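Local coordinates for amine oxidase (Emericella nidulans, PDB 3PGB), which probably oxidises primary amines to aldehydes, using a copper ion and a topaquinone cofactor formed from one of its own tyrosines, at residues A[495-500]-A[718-723]; A[543-548]-A[612-617]; A[550-555]-A[600-605]; A[579-584]-A[681-686]. One frame throughout, in Å; residues are numbered along the deposited sequence.

Interaction 1: residues A[495-500]-A[718-723]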
loop_
_atom_site.group_PDB
_atom_site.type_symbol
_atom_site.label_atom_id
_atom_site.label_comp_id
_atom_site.label_asym_id
_atom_site.label_seq_id
_atom_site.Cartn_x
_atom_site.Cartn_y
_atom_site.Cartn_z
ATOM N N ASP A 495 -6.820 -12.116 9.954
ATOM C CA ASP A 495 -6.345 -11.441 11.176
ATOM C C ASP A 495 -7.365 -10.429 11.724
ATOM O O ASP A 495 -7.113 -9.771 12.730
ATOM C CB ASP A 495 -4.997 -10.746 10.918
ATOM C CG ASP A 495 -5.090 -9.624 9.879
ATOM O OD1 ASP A 495 -4.134 -8.828 9.786
ATOM O OD2 ASP A 495 -6.108 -9.529 9.161
ATOM N N GLY A 496 -8.512 -10.308 11.064
ATOM C CA GLY A 496 -9.559 -9.396 11.497
ATOM C C GLY A 496 -9.498 -8.037 10.833
ATOM O O GLY A 496 -10.288 -7.157 11.156
ATOM N N THR A 497 -8.580 -7.866 9.890
ATOM C CA THR A 497 -8.370 -6.574 9.254
ATOM C C THR A 497 -9.393 -6.329 8.142
ATOM O O THR A 497 -9.573 -7.160 7.251
ATOM C CB THR A 497 -6.942 -6.468 8.690
ATOM O OG1 THR A 497 -5.992 -6.564 9.768
ATOM C CG2 THR A 497 -6.745 -5.153 7.955
ATOM N N ILE A 498 -10.068 -5.188 8.219
ATOM C CA ILE A 498 -11.009 -4.742 7.196
ATOM C C ILE A 498 -10.296 -3.692 6.383
ATOM O O ILE A 498 -9.680 -2.796 6.956
ATOM C CB ILE A 498 -12.252 -4.078 7.825
ATOM C CG1 ILE A 498 -13.003 -5.072 8.726
ATOM C CG2 ILE A 498 -13.168 -3.509 6.731
ATOM C CD1 ILE A 498 -13.735 -4.423 9.882
ATOM N N GLY A 499 -10.372 -3.784 5.060
ATOM C CA GLY A 499 -9.710 -2.817 4.183
ATOM C C GLY A 499 -10.700 -2.111 3.282
ATOM O O GLY A 499 -11.627 -2.736 2.761
ATOM N N VAL A 500 -10.516 -0.804 3.109
ATOM C CA VAL A 500 -11.285 -0.037 2.134
ATOM C C VAL A 500 -10.311 0.594 1.144
ATOM O O VAL A 500 -9.433 1.353 1.539
ATOM C CB VAL A 500 -12.135 1.056 2.810
ATOM C CG1 VAL A 500 -13.048 1.733 1.788
ATOM C CG2 VAL A 500 -12.954 0.463 3.960
ATOM N N ALA A 718 -7.102 0.914 6.366
ATOM C CA ALA A 718 -7.329 -0.403 6.928
ATOM C C ALA A 718 -7.732 -0.282 8.390
ATOM O O ALA A 718 -7.164 0.513 9.132
ATOM C CB ALA A 718 -6.085 -1.236 6.800
ATOM N N PHE A 719 -8.729 -1.063 8.788
ATOM C CA PHE A 719 -9.156 -1.125 10.178
ATOM C C PHE A 719 -8.675 -2.463 10.693
ATOM O O PHE A 719 -9.015 -3.495 10.122
ATOM C CB PHE A 719 -10.683 -1.023 10.310
ATOM C CG PHE A 719 -11.317 -0.012 9.399
ATOM C CD1 PHE A 719 -10.709 1.203 9.146
ATOM C CD2 PHE A 719 -12.556 -0.262 8.823
ATOM C CE1 PHE A 719 -11.310 2.140 8.321
ATOM C CE2 PHE A 719 -13.163 0.675 7.998
ATOM C CZ PHE A 719 -12.537 1.875 7.744
ATOM N N THR A 720 -7.870 -2.446 11.750
ATOM C CA THR A 720 -7.302 -3.666 12.311
ATOM C C THR A 720 -7.549 -3.719 13.816
ATOM O O THR A 720 -7.528 -2.686 14.467
ATOM C CB THR A 720 -5.786 -3.759 12.027
ATOM O OG1 THR A 720 -5.333 -5.092 12.286
ATOM C CG2 THR A 720 -4.983 -2.773 12.890
ATOM N N PRO A 721 -7.799 -4.919 14.373
ATOM C CA PRO A 721 -7.971 -5.023 15.819
ATOM C C PRO A 721 -6.763 -4.494 16.585
ATOM O O PRO A 721 -5.628 -4.669 16.142
ATOM C CB PRO A 721 -8.127 -6.529 16.046
ATOM C CG PRO A 721 -8.720 -7.020 14.794
ATOM C CD PRO A 721 -8.065 -6.210 13.713
ATOM N N LEU A 722 -7.023 -3.826 17.703
ATOM C CA LEU A 722 -5.976 -3.245 18.531
ATOM C C LEU A 722 -6.334 -3.520 19.989
ATOM O O LEU A 722 -7.311 -2.975 20.500
ATOM C CB LEU A 722 -5.865 -1.745 18.259
ATOM C CG LEU A 722 -4.601 -1.022 18.736
ATOM C CD1 LEU A 722 -4.485 -1.079 20.245
ATOM C CD2 LEU A 722 -3.358 -1.599 18.082
ATOM N N ASN A 723 -5.550 -4.387 20.633
ATOM C CA ASN A 723 -5.836 -4.892 21.976
ATOM C C ASN A 723 -7.272 -5.390 22.151
ATOM O O ASN A 723 -7.850 -5.270 23.226
ATOM C CB ASN A 723 -5.516 -3.824 23.021
ATOM C CG ASN A 723 -4.047 -3.518 23.101
ATOM O OD1 ASN A 723 -3.213 -4.420 23.093
ATOM N ND2 ASN A 723 -3.716 -2.236 23.184
#
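Ile-498 and Phe-719 form the hydrogen-bonded pair of an antiparallel ladder: Ile-498 N donates to Phe-719 O at 2.8 Å, and Phe-719 N donates to Ile-498 O at 2.7 Å. Beside this pair run two CA-H...O contacts, the tighter from Thr-497 CA to Phe-719 O at 3.3 Å. Gly-499 and Ala-718 follow as a non-hydrogen-bonded pair.

The side-chain polar link joins two hydroxyls, Thr-497 OG1 and Thr-720 OG1, 3.0 Å apart, either of which could be the donor. Thr-720 OG1 lies anti to its backbone N (chi1 -166°), Thr-497 OG1 beside its own. Ahead of the strand, Asp-495 OD2 accepts from Thr-497 N at 3.1 Å in an Asx turn, the N-H lying above the carboxylate plane; OD1 of the same carboxylate is bound by Thr-711 of the second subunit.

Apolar contact gathers at the CD2 and CE2 atoms of the Phe-719 ring, where Ile-498 CG2 approaches CD2 at 3.9 Å and Val-500 CG2 approaches CE2 at 4.0 Å, both obliquely. Farther along, Pro-721 CD packs against Gly-496 O at 3.5 Å.

Strand 714-722 is flanked by 498-504 on one edge and 613-619 on the other within the enzyme domain, while Phe-719 meets Phe-542 edge-to-face and, with Ile-498 and Val-500, packs on strand 374-389.

Interaction 2: residues A[543-548]-A[612-617]. With CA (calcium ion), chain F.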
loop_
_atom_site.group_PDB
_atom_site.type_symbol
_atom_site.label_atom_id
_atom_site.label_comp_id
_atom_site.label_asym_id
_atom_site.label_seq_id
_atom_site.Cartn_x
_atom_site.Cartn_y
_atom_site.Cartn_z
ATOM N N ASP A 543 -18.919 0.934 16.056
ATOM C CA ASP A 543 -19.562 0.786 17.360
ATOM C C ASP A 543 -18.830 -0.314 18.116
ATOM O O ASP A 543 -19.343 -1.429 18.272
ATOM C CB ASP A 543 -21.045 0.434 17.210
ATOM C CG ASP A 543 -21.884 1.597 16.692
ATOM O OD1 ASP A 543 -21.406 2.755 16.658
ATOM O OD2 ASP A 543 -23.048 1.348 16.324
ATOM N N ILE A 544 -17.630 0.002 18.594
ATOM C CA ILE A 544 -16.757 -1.018 19.169
ATOM C C ILE A 544 -17.325 -1.520 20.496
ATOM O O ILE A 544 -17.385 -0.780 21.482
ATOM C CB ILE A 544 -15.304 -0.505 19.374
ATOM C CG1 ILE A 544 -14.721 0.046 18.063
ATOM C CG2 ILE A 544 -14.417 -1.620 19.912
ATOM C CD1 ILE A 544 -14.771 -0.916 16.897
ATOM N N LEU A 545 -17.744 -2.784 20.504
ATOM C CA LEU A 545 -18.335 -3.411 21.685
ATOM C C LEU A 545 -19.468 -2.541 22.251
ATOM O O LEU A 545 -19.596 -2.381 23.465
ATOM C CB LEU A 545 -17.254 -3.685 22.743
ATOM C CG LEU A 545 -16.118 -4.630 22.320
ATOM C CD1 LEU A 545 -14.925 -4.582 23.284
ATOM C CD2 LEU A 545 -16.632 -6.064 22.169
ATOM N N GLY A 546 -20.282 -1.989 21.354
ATOM C CA GLY A 546 -21.350 -1.064 21.724
ATOM C C GLY A 546 -21.117 0.322 21.141
ATOM O O GLY A 546 -20.031 0.622 20.649
ATOM N N PRO A 547 -22.135 1.191 21.205
ATOM C CA PRO A 547 -22.036 2.514 20.605
ATOM C C PRO A 547 -21.102 3.477 21.352
ATOM O O PRO A 547 -20.481 4.336 20.717
ATOM C CB PRO A 547 -23.483 3.017 20.631
ATOM C CG PRO A 547 -24.116 2.316 21.782
ATOM C CD PRO A 547 -23.405 0.994 21.928
ATOM N N ASN A 548 -20.996 3.341 22.675
ATOM C CA ASN A 548 -20.189 4.279 23.479
ATOM C C ASN A 548 -18.674 4.066 23.288
ATOM O O ASN A 548 -18.080 3.199 23.938
ATOM C CB ASN A 548 -20.565 4.188 24.975
ATOM C CG ASN A 548 -22.006 4.653 25.265
ATOM O OD1 ASN A 548 -22.605 5.402 24.491
ATOM N ND2 ASN A 548 -22.550 4.222 26.402
ATOM N N GLU A 612 -6.374 -2.300 29.319
ATOM C CA GLU A 612 -6.157 -1.621 28.064
ATOM C C GLU A 612 -7.480 -1.557 27.276
ATOM O O GLU A 612 -8.108 -2.589 27.027
ATOM C CB GLU A 612 -5.063 -2.365 27.296
ATOM C CG GLU A 612 -4.475 -1.620 26.135
ATOM C CD GLU A 612 -3.701 -0.383 26.534
ATOM O OE1 GLU A 612 -2.835 -0.466 27.430
ATOM O OE2 GLU A 612 -3.942 0.679 25.919
ATOM N N PRO A 613 -7.921 -0.343 26.899
ATOM C CA PRO A 613 -9.194 -0.216 26.183
ATOM C C PRO A 613 -9.213 -0.983 24.870
ATOM O O PRO A 613 -8.290 -0.842 24.067
ATOM C CB PRO A 613 -9.318 1.288 25.921
ATOM C CG PRO A 613 -7.979 1.864 26.189
ATOM C CD PRO A 613 -7.284 0.963 27.137
ATOM N N ARG A 614 -10.250 -1.793 24.659
ATOM C CA ARG A 614 -10.366 -2.599 23.434
ATOM C C ARG A 614 -10.848 -1.744 22.260
ATOM O O ARG A 614 -11.716 -0.887 22.427
ATOM C CB ARG A 614 -11.310 -3.780 23.657
ATOM C CG ARG A 614 -10.842 -4.758 24.740
ATOM C CD ARG A 614 -11.886 -5.845 25.023
ATOM N NE ARG A 614 -12.198 -6.608 23.817
ATOM C CZ ARG A 614 -13.202 -7.476 23.686
ATOM N NH1 ARG A 614 -13.372 -8.102 22.523
ATOM N NH2 ARG A 614 -14.036 -7.726 24.694
ATOM N N GLY A 615 -10.287 -1.967 21.074
ATOM C CA GLY A 615 -10.625 -1.137 19.918
ATOM C C GLY A 615 -10.027 -1.580 18.599
ATOM O O GLY A 615 -9.610 -2.729 18.452
ATOM N N TYR A 616 -10.004 -0.658 17.636
ATOM C CA TYR A 616 -9.521 -0.919 16.274
ATOM C C TYR A 616 -8.657 0.241 15.788
ATOM O O TYR A 616 -9.070 1.396 15.878
ATOM C CB TYR A 616 -10.707 -1.089 15.315
ATOM C CG TYR A 616 -11.213 -2.506 15.158
ATOM C CD1 TYR A 616 -11.991 -3.101 16.143
ATOM C CD2 TYR A 616 -10.931 -3.244 14.010
ATOM C CE1 TYR A 616 -12.470 -4.408 15.994
ATOM C CE2 TYR A 616 -11.401 -4.546 13.852
ATOM C CZ TYR A 616 -12.168 -5.120 14.847
ATOM O OH TYR A 616 -12.628 -6.403 14.706
ATOM N N ARG A 617 -7.462 -0.058 15.281
ATOM C CA ARG A 617 -6.592 0.974 14.716
ATOM C C ARG A 617 -7.062 1.279 13.309
ATOM O O ARG A 617 -7.402 0.368 12.565
ATOM C CB ARG A 617 -5.105 0.550 14.704
ATOM C CG ARG A 617 -4.252 1.262 13.632
ATOM C CD ARG A 617 -2.896 1.735 14.120
ATOM N NE ARG A 617 -1.844 0.733 13.974
ATOM C CZ ARG A 617 -0.707 0.891 13.287
ATOM N NH1 ARG A 617 -0.429 2.020 12.639
ATOM N NH2 ARG A 617 0.174 -0.105 13.255
HETATM CA CA CA F . -20.412 4.773 16.346
HETATM O O HOH W 1 -18.925 4.770 18.384
#
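Leu-545 crosses Arg-614 at about a right angle and sets its CD1 methyl over the centre of the guanidinium, 3.3 Å above the plane, with CD1 3.4 Å from Arg-614 CZ. Its other methyl, CD2, stands farther off, 3.9 Å from Arg-614 NH1. The arginine chain bends at chi3 (58°), which turns NE off the line of the preceding carbons. Tyr-724 also meets the guanidinium, in a cation-pi contact.

Ile-544 uses two branches. CD1 comes obliquely to Tyr-616 CD1 at 3.6 Å, and CG2, anti to the backbone N, rests on the strand itself, 3.8 Å from Gly-615 CA.

Both residues occupy the central positions of a type II beta turn from Asp-543 to Gly-546, closed by a long Gly-546 N to Asp-543 O bond of 3.3 Å; the turn follows strand 532-542. Gly-546 has a positive phi (116°), at which a side chain would jam against the preceding carbonyl.

No hydrogen bond passes between 543-548 and 612-617. At the far side of the turn Asp-543 OD1 binds a calcium ion at 2.3 Å, and a water on the same ion donates to Pro-547 O. Asp-541, Phe-542, Asp-687 and Leu-688 complete the calcium site, and Lys-114 forms a salt bridge with Asp-543 OD2.

Interaction 3: residues A[550-555]-A[600-605]. With NAG (2-acetamido-2-deoxy-beta-D-glucopyranose), chain C.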
loop_
_atom_site.group_PDB
_atom_site.type_symbol
_atom_site.label_atom_id
_atom_site.label_comp_id
_atom_site.label_asym_id
_atom_site.label_seq_id
_atom_site.Cartn_x
_atom_site.Cartn_y
_atom_site.Cartn_z
ATOM N N THR A 550 -14.508 5.944 22.212
ATOM C CA THR A 550 -13.605 7.099 22.272
ATOM C C THR A 550 -12.460 6.944 21.273
ATOM O O THR A 550 -11.988 5.835 21.041
ATOM C CB THR A 550 -12.982 7.271 23.678
ATOM O OG1 THR A 550 -14.011 7.252 24.675
ATOM C CG2 THR A 550 -12.204 8.586 23.769
ATOM N N ILE A 551 -12.013 8.051 20.687
ATOM C CA ILE A 551 -10.834 8.036 19.830
ATOM C C ILE A 551 -9.594 8.250 20.683
ATOM O O ILE A 551 -9.526 9.213 21.436
ATOM C CB ILE A 551 -10.873 9.134 18.757
ATOM C CG1 ILE A 551 -12.045 8.911 17.792
ATOM C CG2 ILE A 551 -9.553 9.182 18.008
ATOM C CD1 ILE A 551 -12.099 7.540 17.161
ATOM N N GLU A 552 -8.624 7.345 20.577
ATOM C CA GLU A 552 -7.358 7.500 21.279
ATOM C C GLU A 552 -6.261 7.671 20.249
ATOM O O GLU A 552 -6.215 6.936 19.261
ATOM C CB GLU A 552 -7.047 6.297 22.166
ATOM C CG GLU A 552 -5.821 6.521 23.057
ATOM C CD GLU A 552 -5.513 5.353 23.979
ATOM O OE1 GLU A 552 -4.811 5.555 24.997
ATOM O OE2 GLU A 552 -5.968 4.228 23.693
ATOM N N LEU A 553 -5.396 8.653 20.485
ATOM C CA LEU A 553 -4.215 8.865 19.664
ATOM C C LEU A 553 -3.032 8.308 20.431
ATOM O O LEU A 553 -2.763 8.726 21.561
ATOM C CB LEU A 553 -4.006 10.352 19.365
ATOM C CG LEU A 553 -5.196 11.080 18.730
ATOM C CD1 LEU A 553 -4.902 12.572 18.589
ATOM C CD2 LEU A 553 -5.551 10.463 17.388
ATOM N N VAL A 554 -2.362 7.331 19.837
ATOM C CA VAL A 554 -1.181 6.748 20.425
ATOM C C VAL A 554 -0.051 7.105 19.505
ATOM O O VAL A 554 -0.034 6.696 18.340
ATOM C CB VAL A 554 -1.278 5.232 20.555
ATOM C CG1 VAL A 554 0.030 4.664 21.107
ATOM C CG2 VAL A 554 -2.443 4.868 21.447
ATOM N N SER A 555 0.896 7.864 20.043
ATOM C CA SER A 555 1.928 8.483 19.251
ATOM C C SER A 555 3.290 7.965 19.691
ATOM O O SER A 555 3.503 7.695 20.866
ATOM C CB SER A 555 1.836 9.999 19.428
ATOM O OG SER A 555 1.667 10.636 18.176
ATOM N N HIS A 600 -6.797 5.238 17.082
ATOM C CA HIS A 600 -7.552 4.076 17.548
ATOM C C HIS A 600 -8.990 4.453 17.880
ATOM O O HIS A 600 -9.233 5.490 18.484
ATOM C CB HIS A 600 -6.925 3.494 18.820
ATOM C CG HIS A 600 -5.487 3.104 18.682
ATOM N ND1 HIS A 600 -4.700 2.810 19.771
ATOM C CD2 HIS A 600 -4.694 2.958 17.594
ATOM C CE1 HIS A 600 -3.486 2.490 19.362
ATOM N NE2 HIS A 600 -3.452 2.577 18.046
ATOM N N VAL A 601 -9.941 3.602 17.507
ATOM C CA VAL A 601 -11.328 3.777 17.916
ATOM C C VAL A 601 -11.577 2.740 18.991
ATOM O O VAL A 601 -11.614 1.551 18.695
ATOM C CB VAL A 601 -12.323 3.582 16.741
ATOM C CG1 VAL A 601 -13.749 3.811 17.214
ATOM C CG2 VAL A 601 -11.994 4.524 15.611
ATOM N N VAL A 602 -11.722 3.187 20.237
ATOM C CA VAL A 602 -11.751 2.278 21.388
ATOM C C VAL A 602 -13.005 2.441 22.242
ATOM O O VAL A 602 -13.753 3.406 22.093
ATOM C CB VAL A 602 -10.524 2.485 22.313
ATOM C CG1 VAL A 602 -9.238 2.495 21.511
ATOM C CG2 VAL A 602 -10.663 3.766 23.110
ATOM N N ASN A 603 -13.225 1.483 23.136
ATOM C CA ASN A 603 -14.278 1.583 24.137
ATOM C C ASN A 603 -13.643 1.520 25.516
ATOM O O ASN A 603 -13.212 0.455 25.966
ATOM C CB ASN A 603 -15.310 0.468 23.968
ATOM C CG ASN A 603 -16.482 0.607 24.922
ATOM O OD1 ASN A 603 -16.366 1.218 25.980
ATOM N ND2 ASN A 603 -17.616 0.031 24.551
ATOM N N GLN A 604 -13.587 2.673 26.180
ATOM C CA GLN A 604 -12.945 2.780 27.484
ATOM C C GLN A 604 -13.668 2.002 28.573
ATOM O O GLN A 604 -13.071 1.667 29.581
ATOM C CB GLN A 604 -12.835 4.240 27.908
ATOM C CG GLN A 604 -11.937 5.089 27.039
ATOM C CD GLN A 604 -11.805 6.493 27.585
ATOM O OE1 GLN A 604 -11.045 6.735 28.525
ATOM N NE2 GLN A 604 -12.555 7.434 27.005
ATOM N N ASP A 605 -14.952 1.726 28.371
ATOM C CA ASP A 605 -15.757 0.997 29.353
ATOM C C ASP A 605 -15.657 -0.517 29.186
ATOM O O ASP A 605 -16.222 -1.266 29.988
ATOM C CB ASP A 605 -17.221 1.440 29.263
ATOM C CG ASP A 605 -17.405 2.916 29.597
ATOM O OD1 ASP A 605 -16.493 3.498 30.220
ATOM O OD2 ASP A 605 -18.463 3.490 29.246
HETATM C C1 NAG C . -14.647 9.971 29.843
HETATM C C2 NAG C . -14.985 10.601 31.182
HETATM C C3 NAG C . -14.292 9.783 32.265
HETATM C C4 NAG C . -14.757 8.330 32.223
HETATM C C5 NAG C . -14.755 7.763 30.800
HETATM C C6 NAG C . -15.727 6.598 30.721
HETATM C C7 NAG C . -15.272 13.007 31.639
HETATM C C8 NAG C . -14.625 14.364 31.600
HETATM N N2 NAG C . -14.526 11.983 31.210
HETATM O O3 NAG C . -14.579 10.341 33.525
HETATM O O4 NAG C . -13.887 7.538 33.016
HETATM O O5 NAG C . -15.159 8.660 29.788
HETATM O O6 NAG C . -14.986 5.421 30.891
HETATM O O7 NAG C . -16.426 12.891 32.056
HETATM O O HOH W 2 -5.448 2.173 22.250
#
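Thr-550 OG1 is gripped by two glutamines: Gln-604 NE2 donates to it at 2.8 Å, the hydroxyl oxygen lying in the plane of the amide, and Gln-685 OE1 is hydrogen-bonded to the same oxygen. The Gln-604 chain is extended beyond CG, and its NE2 also lies against Thr-550 CB. The Gln-604 amide reaches Asn-684 as well.

Four backbone bonds build the antiparallel ladder, two for Thr-550 with Val-602 and two for Glu-552 with His-600; the shortest runs from Thr-550 N to Val-602 O at 2.7 Å. Between these pairs lies the non-hydrogen-bonded pair Ile-551 and Val-601, whose side chains meet on the other face of the ladder, Ile-551 CD1 against Val-601 CG2 at 3.4 Å. A water lies in the plane of the His-600 ring, 2.7 Å from ND1, and donates to Glu-552 OE2 at 2.6 Å, bridging groups that do not touch directly. Val-554 CG2 comes obliquely to His-600 CE1 at 3.3 Å.

Asn-603 OD1 accepts from Asp-605 N in an Asx turn, where the chain turns a corner, and Asp-605 OD1 accepts a short bond from a glycan O6.

Strand 548-562 lies between 597-603 and 570-580, and 597-603 pairs on its other edge with 613-619; Ile-551 and Val-601 pack on Leu-688 and Val-690 of strand 686-698.

Interaction 4: residues A[579-584]-A[681-686]. With CA (calcium ion), chain E; NAG (2-acetamido-2-deoxy-beta-D-glucopyranose), chain C.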
loop_
_atom_site.group_PDB
_atom_site.type_symbol
_atom_site.label_atom_id
_atom_site.label_comp_id
_atom_site.label_asym_id
_atom_site.label_seq_id
_atom_site.Cartn_x
_atom_site.Cartn_y
_atom_site.Cartn_z
ATOM N N SER A 579 -3.343 10.212 24.335
ATOM C CA SER A 579 -4.363 11.213 24.589
ATOM C C SER A 579 -5.673 10.772 23.958
ATOM O O SER A 579 -5.673 10.131 22.905
ATOM C CB SER A 579 -3.944 12.566 24.003
ATOM O OG SER A 579 -3.955 12.543 22.583
ATOM N N PHE A 580 -6.784 11.123 24.598
ATOM C CA PHE A 580 -8.106 10.882 24.037
ATOM C C PHE A 580 -8.635 12.170 23.422
ATOM O O PHE A 580 -8.441 13.245 23.984
ATOM C CB PHE A 580 -9.069 10.418 25.125
ATOM C CG PHE A 580 -8.699 9.105 25.751
ATOM C CD1 PHE A 580 -8.927 7.911 25.077
ATOM C CD2 PHE A 580 -8.146 9.057 27.022
ATOM C CE1 PHE A 580 -8.595 6.685 25.657
ATOM C CE2 PHE A 580 -7.812 7.837 27.614
ATOM C CZ PHE A 580 -8.036 6.649 26.928
ATOM N N ILE A 581 -9.289 12.071 22.270
ATOM C CA ILE A 581 -10.017 13.210 21.717
ATOM C C ILE A 581 -11.241 13.430 22.598
ATOM O O ILE A 581 -12.058 12.531 22.762
ATOM C CB ILE A 581 -10.434 12.979 20.252
ATOM C CG1 ILE A 581 -9.198 12.976 19.352
ATOM C CG2 ILE A 581 -11.408 14.061 19.789
ATOM C CD1 ILE A 581 -9.504 12.766 17.883
ATOM N N HIS A 582 -11.347 14.613 23.192
ATOM C CA HIS A 582 -12.405 14.892 24.165
ATOM C C HIS A 582 -13.667 15.448 23.528
ATOM O O HIS A 582 -14.771 15.238 24.036
ATOM C CB HIS A 582 -11.919 15.896 25.206
ATOM C CG HIS A 582 -10.794 15.393 26.047
ATOM N ND1 HIS A 582 -10.923 14.308 26.888
ATOM C CD2 HIS A 582 -9.522 15.833 26.190
ATOM C CE1 HIS A 582 -9.776 14.097 27.508
ATOM N NE2 HIS A 582 -8.909 15.008 27.102
ATOM N N SER A 583 -13.498 16.166 22.422
ATOM C CA SER A 583 -14.568 16.972 21.866
ATOM C C SER A 583 -14.418 17.152 20.357
ATOM O O SER A 583 -13.333 16.980 19.801
ATOM C CB SER A 583 -14.592 18.328 22.594
ATOM O OG SER A 583 -14.512 19.427 21.701
ATOM N N GLU A 584 -15.521 17.507 19.707
ATOM C CA GLU A 584 -15.520 17.831 18.286
ATOM C C GLU A 584 -14.663 19.055 17.929
ATOM O O GLU A 584 -14.368 19.284 16.751
ATOM C CB GLU A 584 -16.951 18.064 17.807
ATOM C CG GLU A 584 -17.791 16.800 17.735
ATOM C CD GLU A 584 -19.205 17.055 17.245
ATOM O OE1 GLU A 584 -19.685 18.208 17.356
ATOM O OE2 GLU A 584 -19.851 16.105 16.756
ATOM N N GLU A 681 -19.587 19.064 20.552
ATOM C CA GLU A 681 -20.145 17.917 21.264
ATOM C C GLU A 681 -19.049 16.986 21.767
ATOM O O GLU A 681 -17.984 16.869 21.152
ATOM C CB GLU A 681 -21.100 17.128 20.370
ATOM C CG GLU A 681 -22.360 17.868 19.986
ATOM C CD GLU A 681 -23.339 16.984 19.249
ATOM O OE1 GLU A 681 -23.149 16.769 18.030
ATOM O OE2 GLU A 681 -24.306 16.511 19.883
ATOM N N SER A 682 -19.325 16.313 22.881
ATOM C CA SER A 682 -18.354 15.430 23.509
ATOM C C SER A 682 -18.210 14.134 22.722
ATOM O O SER A 682 -19.198 13.552 22.262
ATOM C CB SER A 682 -18.762 15.116 24.949
ATOM O OG SER A 682 -17.853 14.213 25.559
ATOM N N LEU A 683 -16.966 13.694 22.569
ATOM C CA LEU A 683 -16.660 12.422 21.926
ATOM C C LEU A 683 -16.006 11.478 22.936
ATOM O O LEU A 683 -15.340 10.515 22.552
ATOM C CB LEU A 683 -15.750 12.644 20.708
ATOM C CG LEU A 683 -16.281 13.580 19.612
ATOM C CD1 LEU A 683 -15.201 13.857 18.583
ATOM C CD2 LEU A 683 -17.531 13.013 18.940
ATOM N N ASN A 684 -16.206 11.751 24.227
ATOM C CA ASN A 684 -15.738 10.855 25.285
ATOM C C ASN A 684 -16.801 9.815 25.634
ATOM O O ASN A 684 -17.782 10.124 26.297
ATOM C CB ASN A 684 -15.357 11.637 26.538
ATOM C CG ASN A 684 -14.688 10.765 27.583
ATOM O OD1 ASN A 684 -13.699 10.092 27.298
ATOM N ND2 ASN A 684 -15.223 10.773 28.796
ATOM N N GLN A 685 -16.586 8.582 25.181
ATOM C CA GLN A 685 -17.517 7.475 25.393
ATOM C C GLN A 685 -18.953 7.820 25.009
ATOM O O GLN A 685 -19.890 7.634 25.788
ATOM C CB GLN A 685 -17.419 6.955 26.829
ATOM C CG GLN A 685 -16.145 6.178 27.078
ATOM C CD GLN A 685 -16.043 4.941 26.219
ATOM O OE1 GLN A 685 -15.224 4.874 25.305
ATOM N NE2 GLN A 685 -16.879 3.949 26.507
ATOM N N THR A 686 -19.101 8.338 23.795
ATOM C CA THR A 686 -20.402 8.508 23.165
ATOM C C THR A 686 -20.341 7.814 21.818
ATOM O O THR A 686 -19.297 7.266 21.453
ATOM C CB THR A 686 -20.757 9.997 22.957
ATOM O OG1 THR A 686 -19.974 10.539 21.889
ATOM C CG2 THR A 686 -20.508 10.796 24.236
HETATM CA CA CA E . -21.865 17.682 16.285
HETATM C C1 NAG C . -14.647 9.971 29.843
HETATM C C2 NAG C . -14.985 10.601 31.182
HETATM C C3 NAG C . -14.292 9.783 32.265
HETATM C C4 NAG C . -14.757 8.330 32.223
HETATM C C5 NAG C . -14.755 7.763 30.800
HETATM C C6 NAG C . -15.727 6.598 30.721
HETATM C C7 NAG C . -15.272 13.007 31.639
HETATM C C8 NAG C . -14.625 14.364 31.600
HETATM N N2 NAG C . -14.526 11.983 31.210
HETATM O O3 NAG C . -14.579 10.341 33.525
HETATM O O4 NAG C . -13.887 7.538 33.016
HETATM O O5 NAG C . -15.159 8.660 29.788
HETATM O O6 NAG C . -14.986 5.421 30.891
HETATM O O7 NAG C . -16.426 12.891 32.056
HETATM O O HOH W 3 -12.954 10.592 21.353
HETATM O O HOH W 4 -15.507 15.110 27.202
HETATM O O HOH W 5 -23.928 18.223 15.256
HETATM O O HOH W 6 -22.332 15.642 15.044
#
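Glu-584 lies alongside Glu-681, both side chains pointing the same way toward one calcium ion, their carboxylate planes 78° apart. Glu-584 binds it with both oxygens, OE1 at 2.5 Å and OE2 at 2.6 Å, whereas Glu-681 uses OE1 at 2.4 Å. Two waters, Asn-679 and Phe-677 O complete the site; Arg-650 N holds Glu-584 OE2, and His-652 holds Glu-681 OE1.

The backbones run antiparallel, with Glu-584 N donating to Glu-681 O at 2.9 Å and Leu-683 N to His-582 O at 3.1 Å, the latter from above the carbonyl plane. Leu-683 crosses Glu-584 at about a right angle, CD2 against CG, and its CD1 meets Ile-581 CG2 at 4.0 Å. A water donates to both Ile-581 O and Leu-683 O. Asn-684 ND2 carries an N-linked glycan, while its OD1 accepts from Gln-604 NE2.

With two carboxylates converging, the calcium charge would offset their mutual repulsion, consistent with the ion holding the two segments together.

From the N terminus, 495-500 opens the widest loop, which interaction 1 closes only at 718-723, so the other three contacts are nested inside it. Interaction 2 closes the loop between 543-548 and 612-617, and interaction 3 is nested within that one. Interaction 4, joining 579-584 to 681-686, crosses both interactions 2 and 3, its second segment lying beyond theirs. Strands 498-504, 714-722, 613-619, 597-603, 548-562 and 570-580 pair successively, so interactions 1 and 3 are rungs of one run of antiparallel neighbours. Interaction 2 ties the turn beside one calcium site to this run, and interaction 4 links its far end to the second calcium site. Gln-685 joins interactions 3 and 4.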